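Local coordinates for phosphatidylinositide phosphatase SAC2 (PDB 4XUU) that dephosphorylates phosphatidylinositol 4-phosphate at the inositol 4-position, is linked to endocytic recycling, and forms homodimers, here represented by its hSac2 domain, at the interface of chains A and B and the interface of chains A and C. Sequence-based numbering; all coordinates share one arbitrary frame. Chains: chain A/B/C, Phosphatidylinositide phosphatase SAC2.

Contact 1: the interface of chains A and B. Residues chain A 133, 137, 152, 154; chain B 133, 154.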
ATOM      1  N   GLN A 133      -5.871  -0.327   6.300  1.00 40.22           N
ATOM      2  CA  GLN A 133      -5.120   0.767   5.679  1.00 40.34           C
ATOM      3  C   GLN A 133      -6.067   1.667   4.880  1.00 39.45           C
ATOM      4  O   GLN A 133      -5.922   2.889   4.881  1.00 39.22           O
ATOM      5  CB  GLN A 133      -3.984   0.229   4.797  1.00 42.56           C
ATOM      6  CG  GLN A 133      -3.056   1.298   4.195  1.00 44.23           C
ATOM      7  CD  GLN A 133      -2.265   2.097   5.238  1.00 45.47           C
ATOM      8  OE1 GLN A 133      -1.755   1.546   6.218  1.00 46.19           O
ATOM      9  NE2 GLN A 133      -2.152   3.405   5.014  1.00 45.53           N
ATOM     10  N   GLU A 137      -6.967   5.576   5.656  1.00 37.36           N
ATOM     11  CA  GLU A 137      -6.785   6.542   4.584  1.00 39.53           C
ATOM     12  C   GLU A 137      -7.990   7.464   4.393  1.00 39.90           C
ATOM     13  O   GLU A 137      -7.814   8.661   4.182  1.00 41.31           O
ATOM     14  CB  GLU A 137      -6.345   5.853   3.291  1.00 40.83           C
ATOM     15  CG  GLU A 137      -4.831   5.690   3.252  1.00 43.21           C
ATOM     16  CD  GLU A 137      -4.329   4.706   2.216  1.00 47.13           C
ATOM     17  OE1 GLU A 137      -3.296   4.059   2.497  1.00 48.60           O
ATOM     18  OE2 GLU A 137      -4.938   4.580   1.127  1.00 49.34           O
ATOM     19  N   ILE A 152      -0.803   8.314  10.025  1.00 46.57           N
ATOM     20  CA  ILE A 152      -1.013   6.869  10.033  1.00 45.19           C
ATOM     21  C   ILE A 152       0.341   6.188  10.236  1.00 47.70           C
ATOM     22  O   ILE A 152       1.255   6.344   9.420  1.00 49.27           O
ATOM     23  CB  ILE A 152      -1.668   6.354   8.731  1.00 43.72           C
ATOM     24  CG1 ILE A 152      -2.934   7.154   8.403  1.00 42.23           C
ATOM     25  CG2 ILE A 152      -1.990   4.865   8.850  1.00 42.47           C
ATOM     26  CD1 ILE A 152      -3.444   6.960   6.983  1.00 41.00           C
ATOM     27  N   GLU A 154       2.709   2.773  10.954  1.00 55.08           N
ATOM     28  CA  GLU A 154       2.948   1.334  10.937  1.00 57.20           C
ATOM     29  C   GLU A 154       3.984   1.005  12.004  1.00 61.00           C
ATOM     30  O   GLU A 154       5.150   1.398  11.890  1.00 63.79           O
ATOM     31  CB  GLU A 154       3.464   0.868   9.573  1.00 58.40           C
ATOM     32  CG  GLU A 154       2.584   1.189   8.368  1.00 57.38           C
ATOM     33  CD  GLU A 154       3.264   0.831   7.043  1.00 61.32           C
ATOM     34  OE1 GLU A 154       3.893  -0.251   6.965  1.00 64.39           O
ATOM     35  OE2 GLU A 154       3.173   1.629   6.080  1.00 61.25           O
TER
ATOM     36  N   GLN B 133       7.595   3.456  -0.158  1.00 47.15           N
ATOM     37  CA  GLN B 133       7.027   2.560   0.846  1.00 46.94           C
ATOM     38  C   GLN B 133       7.887   1.297   0.933  1.00 45.89           C
ATOM     39  O   GLN B 133       8.195   0.826   2.026  1.00 45.46           O
ATOM     40  CB  GLN B 133       5.565   2.234   0.510  1.00 49.30           C
ATOM     41  CG  GLN B 133       4.847   1.300   1.492  1.00 51.38           C
ATOM     42  CD  GLN B 133       4.868   1.797   2.938  1.00 52.44           C
ATOM     43  OE1 GLN B 133       4.506   2.945   3.227  1.00 53.01           O
ATOM     44  NE2 GLN B 133       5.286   0.922   3.856  1.00 51.78           N
ATOM     45  N   GLU B 154       2.762   7.772   7.568  1.00 58.65           N
ATOM     46  CA  GLU B 154       2.135   8.462   6.446  1.00 60.78           C
ATOM     47  C   GLU B 154       1.479   9.733   6.968  1.00 63.91           C
ATOM     48  O   GLU B 154       0.561   9.678   7.793  1.00 65.96           O
ATOM     49  CB  GLU B 154       1.072   7.584   5.776  1.00 62.03           C
ATOM     50  CG  GLU B 154       1.596   6.463   4.887  1.00 61.34           C
ATOM     51  CD  GLU B 154       0.465   5.647   4.263  1.00 65.32           C
ATOM     52  OE1 GLU B 154      -0.342   6.221   3.490  1.00 68.57           O
ATOM     53  OE2 GLU B 154       0.380   4.430   4.544  1.00 65.39           O
TER

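Contact 2: the interface of chains A and C. Residues chain A 12-13, 15-16, 26; chain C 19, 50, 61, 63, 70.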
ATOM      1  N   LEU A  12     -34.956   4.707   2.982  1.00 70.35           N
ATOM      2  CA  LEU A  12     -33.527   4.911   2.806  1.00 70.16           C
ATOM      3  C   LEU A  12     -33.117   6.365   3.027  1.00 68.97           C
ATOM      4  O   LEU A  12     -32.183   6.631   3.785  1.00 66.25           O
ATOM      5  CB  LEU A  12     -33.096   4.448   1.412  1.00 74.72           C
ATOM      6  CG  LEU A  12     -31.881   3.529   1.287  1.00 76.38           C
ATOM      7  CD1 LEU A  12     -31.522   3.373  -0.168  1.00 82.98           C
ATOM      8  CD2 LEU A  12     -30.683   4.028   2.066  1.00 72.87           C
ATOM      9  N   GLN A  13     -33.810   7.294   2.369  1.00 72.62           N
ATOM     10  CA  GLN A  13     -33.495   8.719   2.495  1.00 73.96           C
ATOM     11  C   GLN A  13     -33.762   9.225   3.911  1.00 71.53           C
ATOM     12  O   GLN A  13     -32.982  10.015   4.446  1.00 70.13           O
ATOM     13  CB  GLN A  13     -34.220   9.565   1.429  1.00 80.26           C
ATOM     14  CG  GLN A  13     -35.735   9.726   1.593  1.00 83.45           C
ATOM     15  CD  GLN A  13     -36.132  10.945   2.424  1.00 85.27           C
ATOM     16  OE1 GLN A  13     -35.300  11.798   2.744  1.00 84.68           O
ATOM     17  NE2 GLN A  13     -37.414  11.031   2.768  1.00 88.11           N
ATOM     18  N   TYR A  15     -33.647   7.401   6.652  1.00 69.32           N
ATOM     19  CA  TYR A  15     -32.591   6.810   7.471  1.00 68.68           C
ATOM     20  C   TYR A  15     -31.308   7.638   7.473  1.00 66.97           C
ATOM     21  O   TYR A  15     -30.769   7.954   8.536  1.00 66.28           O
ATOM     22  CB  TYR A  15     -32.291   5.393   6.981  1.00 70.18           C
ATOM     23  CG  TYR A  15     -31.087   4.739   7.622  1.00 71.64           C
ATOM     24  CD1 TYR A  15     -30.946   4.687   9.006  1.00 73.37           C
ATOM     25  CD2 TYR A  15     -30.086   4.178   6.842  1.00 73.60           C
ATOM     26  CE1 TYR A  15     -29.850   4.084   9.593  1.00 75.70           C
ATOM     27  CE2 TYR A  15     -28.982   3.571   7.420  1.00 76.13           C
ATOM     28  CZ  TYR A  15     -28.871   3.528   8.795  1.00 77.12           C
ATOM     29  OH  TYR A  15     -27.776   2.929   9.372  1.00 81.17           O
HETATM   30  N   MSE A  16     -30.829   7.978   6.278  1.00 67.69           N
HETATM   31  CA  MSE A  16     -29.591   8.735   6.108  1.00 67.39           C
HETATM   32  C   MSE A  16     -29.709  10.144   6.696  1.00 66.58           C
HETATM   33  O   MSE A  16     -28.709  10.755   7.072  1.00 65.77           O
HETATM   34  CB  MSE A  16     -29.224   8.802   4.623  1.00 70.75           C
HETATM   35  CG  MSE A  16     -27.749   8.556   4.314  1.00 74.14           C
HETATM   36 SE   MSE A  16     -27.069   6.777   4.820  1.00 80.81          SE
HETATM   37  CE  MSE A  16     -28.541   5.665   4.222  1.00 81.45           C
ATOM     38  N   PHE A  26     -22.707  11.969   5.233  1.00 46.00           N
ATOM     39  CA  PHE A  26     -22.132  10.635   5.287  1.00 42.47           C
ATOM     40  C   PHE A  26     -21.036  10.475   4.238  1.00 42.69           C
ATOM     41  O   PHE A  26     -21.208  10.868   3.086  1.00 45.90           O
ATOM     42  CB  PHE A  26     -23.241   9.606   5.073  1.00 42.83           C
ATOM     43  CG  PHE A  26     -22.770   8.186   5.058  1.00 40.77           C
ATOM     44  CD1 PHE A  26     -22.472   7.526   6.244  1.00 37.41           C
ATOM     45  CD2 PHE A  26     -22.646   7.495   3.847  1.00 42.52           C
ATOM     46  CE1 PHE A  26     -22.043   6.199   6.230  1.00 37.01           C
ATOM     47  CE2 PHE A  26     -22.224   6.167   3.822  1.00 41.39           C
ATOM     48  CZ  PHE A  26     -21.922   5.514   5.014  1.00 38.40           C
TER
ATOM     49  N   LEU C  19     -33.487  -1.837   6.650  1.00 74.94           N
ATOM     50  CA  LEU C  19     -32.795  -1.657   5.373  1.00 72.60           C
ATOM     51  C   LEU C  19     -32.452  -2.964   4.665  1.00 71.83           C
ATOM     52  O   LEU C  19     -32.663  -3.098   3.457  1.00 72.99           O
ATOM     53  CB  LEU C  19     -31.517  -0.834   5.564  1.00 69.69           C
ATOM     54  CG  LEU C  19     -31.534   0.627   5.105  1.00 70.63           C
ATOM     55  CD1 LEU C  19     -32.356   1.513   6.034  1.00 71.39           C
ATOM     56  CD2 LEU C  19     -30.105   1.141   4.982  1.00 69.08           C
ATOM     57  N   LEU C  50     -25.352   6.346  -3.304  1.00 45.12           N
ATOM     58  CA  LEU C  50     -25.035   5.572  -2.124  1.00 42.57           C
ATOM     59  C   LEU C  50     -24.769   4.118  -2.497  1.00 41.01           C
ATOM     60  O   LEU C  50     -25.601   3.470  -3.127  1.00 42.04           O
ATOM     61  CB  LEU C  50     -26.174   5.675  -1.120  1.00 43.86           C
ATOM     62  CG  LEU C  50     -25.965   5.070   0.261  1.00 42.81           C
ATOM     63  CD1 LEU C  50     -24.906   5.834   1.047  1.00 42.42           C
ATOM     64  CD2 LEU C  50     -27.290   5.079   0.991  1.00 45.30           C
ATOM     65  N   ALA C  61     -27.992   3.323  -4.786  1.00 51.95           N
ATOM     66  CA  ALA C  61     -29.135   4.230  -4.715  1.00 55.61           C
ATOM     67  C   ALA C  61     -28.768   5.637  -5.173  1.00 57.09           C
ATOM     68  O   ALA C  61     -27.841   6.251  -4.639  1.00 55.15           O
ATOM     69  CB  ALA C  61     -29.702   4.259  -3.309  1.00 55.42           C
ATOM     70  N   TYR C  63     -29.581   9.682  -5.816  1.00 69.45           N
ATOM     71  CA  TYR C  63     -30.310  10.781  -5.180  1.00 73.77           C
ATOM     72  C   TYR C  63     -30.693  11.867  -6.175  1.00 79.45           C
ATOM     73  O   TYR C  63     -29.939  12.161  -7.105  1.00 79.92           O
ATOM     74  CB  TYR C  63     -29.482  11.399  -4.049  1.00 71.90           C
ATOM     75  CG  TYR C  63     -29.521  10.628  -2.751  1.00 69.49           C
ATOM     76  CD1 TYR C  63     -28.615   9.594  -2.499  1.00 65.44           C
ATOM     77  CD2 TYR C  63     -30.459  10.937  -1.767  1.00 71.99           C
ATOM     78  CE1 TYR C  63     -28.650   8.883  -1.301  1.00 63.89           C
ATOM     79  CE2 TYR C  63     -30.501  10.235  -0.566  1.00 70.73           C
ATOM     80  CZ  TYR C  63     -29.596   9.210  -0.339  1.00 66.80           C
ATOM     81  OH  TYR C  63     -29.644   8.522   0.851  1.00 66.46           O
ATOM     82  N   VAL C  70     -34.541   9.696  -2.996  1.00 82.97           N
ATOM     83  CA  VAL C  70     -33.949   8.665  -3.843  1.00 78.92           C
ATOM     84  C   VAL C  70     -34.764   8.506  -5.128  1.00 81.41           C
ATOM     85  O   VAL C  70     -35.960   8.209  -5.085  1.00 84.72           O
ATOM     86  CB  VAL C  70     -33.833   7.315  -3.081  1.00 76.16           C
ATOM     87  CG1 VAL C  70     -33.358   6.197  -3.997  1.00 74.39           C
ATOM     88  CG2 VAL C  70     -32.894   7.457  -1.890  1.00 73.02           C
TER

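Contact 3: the interface of chains A and C. Residues chain A 13, 17; chain C 63, 68-70.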
ATOM      1  N   GLN A  13     -33.810   7.294   2.369  1.00 72.62           N
ATOM      2  CA  GLN A  13     -33.495   8.719   2.495  1.00 73.96           C
ATOM      3  C   GLN A  13     -33.762   9.225   3.911  1.00 71.53           C
ATOM      4  O   GLN A  13     -32.982  10.015   4.446  1.00 70.13           O
ATOM      5  CB  GLN A  13     -34.220   9.565   1.429  1.00 80.26           C
ATOM      6  CG  GLN A  13     -35.735   9.726   1.593  1.00 83.45           C
ATOM      7  CD  GLN A  13     -36.132  10.945   2.424  1.00 85.27           C
ATOM      8  OE1 GLN A  13     -35.300  11.798   2.744  1.00 84.68           O
ATOM      9  NE2 GLN A  13     -37.414  11.031   2.768  1.00 88.11           N
ATOM     10  N   LYS A  17     -30.943  10.635   6.781  1.00 67.80           N
ATOM     11  CA  LYS A  17     -31.235  11.949   7.338  1.00 69.18           C
ATOM     12  C   LYS A  17     -31.266  11.914   8.869  1.00 68.00           C
ATOM     13  O   LYS A  17     -30.846  12.870   9.528  1.00 69.05           O
ATOM     14  CB  LYS A  17     -32.562  12.464   6.771  1.00 73.90           C
ATOM     15  CG  LYS A  17     -32.888  13.915   7.080  1.00 79.26           C
ATOM     16  CD  LYS A  17     -33.942  14.022   8.172  1.00 83.22           C
ATOM     17  CE  LYS A  17     -34.538  15.419   8.220  1.00 91.28           C
ATOM     18  NZ  LYS A  17     -35.735  15.463   9.098  1.00 96.88           N
TER
ATOM     19  N   TYR C  63     -29.581   9.682  -5.816  1.00 69.45           N
ATOM     20  CA  TYR C  63     -30.310  10.781  -5.180  1.00 73.77           C
ATOM     21  C   TYR C  63     -30.693  11.867  -6.175  1.00 79.45           C
ATOM     22  O   TYR C  63     -29.939  12.161  -7.105  1.00 79.92           O
ATOM     23  CB  TYR C  63     -29.482  11.399  -4.049  1.00 71.90           C
ATOM     24  CG  TYR C  63     -29.521  10.628  -2.751  1.00 69.49           C
ATOM     25  CD1 TYR C  63     -28.615   9.594  -2.499  1.00 65.44           C
ATOM     26  CD2 TYR C  63     -30.459  10.937  -1.767  1.00 71.99           C
ATOM     27  CE1 TYR C  63     -28.650   8.883  -1.301  1.00 63.89           C
ATOM     28  CE2 TYR C  63     -30.501  10.235  -0.566  1.00 70.73           C
ATOM     29  CZ  TYR C  63     -29.596   9.210  -0.339  1.00 66.80           C
ATOM     30  OH  TYR C  63     -29.644   8.522   0.851  1.00 66.46           O
ATOM     31  N   ASP C  68     -33.914  16.288  -1.348  1.00102.55           N
ATOM     32  CA  ASP C  68     -33.417  15.114  -0.646  1.00 96.78           C
ATOM     33  C   ASP C  68     -34.381  13.935  -0.806  1.00 95.13           C
ATOM     34  O   ASP C  68     -35.293  13.747   0.006  1.00 97.03           O
ATOM     35  CB  ASP C  68     -33.186  15.441   0.839  1.00 97.52           C
ATOM     36  CG  ASP C  68     -32.581  14.280   1.617  1.00 92.87           C
ATOM     37  OD1 ASP C  68     -31.892  13.427   1.013  1.00 88.78           O
ATOM     38  OD2 ASP C  68     -32.795  14.228   2.847  1.00 94.16           O
ATOM     39  N   LYS C  69     -34.182  13.160  -1.873  1.00 91.96           N
ATOM     40  CA  LYS C  69     -34.914  11.907  -2.086  1.00 90.08           C
ATOM     41  C   LYS C  69     -34.193  10.979  -3.063  1.00 85.60           C
ATOM     42  O   LYS C  69     -33.349  11.418  -3.847  1.00 84.70           O
ATOM     43  CB  LYS C  69     -36.359  12.162  -2.542  1.00 95.61           C
ATOM     44  CG  LYS C  69     -36.536  12.560  -3.999  1.00 98.58           C
ATOM     45  CD  LYS C  69     -38.015  12.585  -4.349  1.00104.99           C
ATOM     46  CE  LYS C  69     -38.258  13.085  -5.760  1.00108.96           C
ATOM     47  NZ  LYS C  69     -39.714  13.281  -6.005  1.00115.70           N
ATOM     48  N   VAL C  70     -34.541   9.696  -2.996  1.00 82.97           N
ATOM     49  CA  VAL C  70     -33.949   8.665  -3.843  1.00 78.92           C
ATOM     50  C   VAL C  70     -34.764   8.506  -5.128  1.00 81.41           C
ATOM     51  O   VAL C  70     -35.960   8.209  -5.085  1.00 84.72           O
ATOM     52  CB  VAL C  70     -33.833   7.315  -3.081  1.00 76.16           C
ATOM     53  CG1 VAL C  70     -33.358   6.197  -3.997  1.00 74.39           C
ATOM     54  CG2 VAL C  70     -32.894   7.457  -1.890  1.00 73.02           C
TER

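Contact 1: the interface of chains A and B
The amide of A:Gln133 and the carboxylate of B:Glu154 meet tip to tip with their planes only 21° apart, but offset in height. B:Glu154 OE2 lies out of the amide plane and just beyond the nitrogen, 2.8 Å from A:Gln133 NE2 as modelled. Neither N-H of the amide is aimed at it, and no bond is assigned; one is given to A:Glu137 OE1 at 2.8 Å, on the anti side of the carboxylate and nearly in the amide plane, which fixes the rotation of the amide. The twin pairing is similar: A:Glu154 OE2 stands above the B:Gln133 amide plane and beyond its O/N edge, 3.1 Å from NE2, and makes a weak hydrogen bond bent to 120° at the hydrogen. Both glutamines hold CG anti to the backbone N and bend at chi2 (64° in A:Gln133), which brings each amide to the carboxylate of residue 154 of the partner. Between them, A:Glu154 OE2 and B:Glu154 OE2 approach to 4.2 Å; such like charges may disfavour ionisation of both. Backbone bonds provide the firmer link: A:Ile152 N donates to B:Glu154 O at 3.0 Å, and B:Glu154 N returns a bond to A:Ile152 O at 2.8 Å. This antiparallel bridge pairs the short strands 152-154 about a two-fold axis. It may contribute to self-association, although the structure alone does not show that this is the homodimer formed in cells.

Contact 2: the interface of chains A and C
C:Leu50 reaches into chain A between the A:Met16 methyl and the A:Phe26 ring, and its two branches divide the work. CD2 meets CE of A:Met16, a selenomethionine, tip to tip at 3.5 Å, and touches A:Leu12 CD2 at 3.7 Å. CD1 turns to the A:Phe26 ring and lies 3.9 Å from CE2. With CG anti to the backbone N (chi1 -173°), C:Leu50 extends its fork toward chain A, while A:Met16 bends at chi2 and chi3 to bring its methyl forward. A:Leu12 forks as well: its CD1 packs on the C:Ala61 methyl, CB, at 3.7 Å. At the neighbouring end C:Leu19 crosses A:Tyr15 at about a right angle, both methyls bearing on one side of the ring, with CD2 3.6 Å from A:Tyr15 CD2. A:Leu12, C:Leu50 and C:Leu19 each lose about 50 Å² of surface, evidence of close apolar packing. C:Tyr63 marks a transition, losing 38 Å², its phenol OH 3.8 Å from A:Met16 CB. The loose side is C:Val70 and A:Gln13, where CG2 stays 4.1 Å from CB and each residue hides under 20 Å². Nitrogen and oxygen atoms stay beyond bonding distance throughout, so packing holds the patch. In the pleckstrin-homology-like hSac2 fold, helix 4-19 of chain A, with A:Phe26 at the start of strand 26-34 beside it, lies against strands 48-54 and 57-63 of chain C and the end of its helix 4-19.

Contact 3: the interface of chains A and C
A:Gln13 places its aliphatic stem against the backbone of C:Lys69, CB lying 4.3 Å from the lysine CA. The phenol OH of C:Tyr63 is also near, 4.2 Å from A:Gln13 CA. In this apolar centre C:Val70 CG2, which also meets the glutamine, rests 3.9 Å above one face of the C:Tyr63 ring, offset toward the rim. Farther out, A:Gln13 carries CG between its backbone N and carbonyl carbon (chi1 71°) and bends again at chi2, which swings the amide toward C:Asp68. As modelled, OE1 stands 3.4 Å from the backbone O of C:Asp68 and 3.5 Å from its carboxylate OD2. Acceptor thus faces acceptor, and no bond is assigned; exchanging the amide O and N, hard to distinguish at this resolution, could place a donor there. Amide and carboxylate planes are 89° apart. At the rim, A:Lys17 comes nearest through CG, 4.2 Å from C:Asp68 OD2, while its amino group NZ is directed away, 7.0 Å from that oxygen. Most of the burial belongs to A:Gln13 (75 Å²) and C:Asp68 (48 Å²). The site extends the helix 4-19 contact over the segment before C:Val70, adding burial rather than specific bonding to what may be a dimer interface.

Contacts 2 and 3 are neighbouring parts of one A-C interface: the centres of their C-alpha atoms are about 5 Å apart, and they share A:Gln13, C:Tyr63 and C:Val70, with helix 4-19 of chain A supplying residues to both. Contact 1 lies about 31 Å from contact 2 and 34 Å from contact 3, measured between the same kind of centres, and uses helix 129-145 and strand 152-154. Chain A therefore engages two different copies through separate elements, each interface having its own two-fold symmetry, consistent with a deposited assembly of four copies. Which pairing corresponds to the known homodimer cannot be read from these contacts alone.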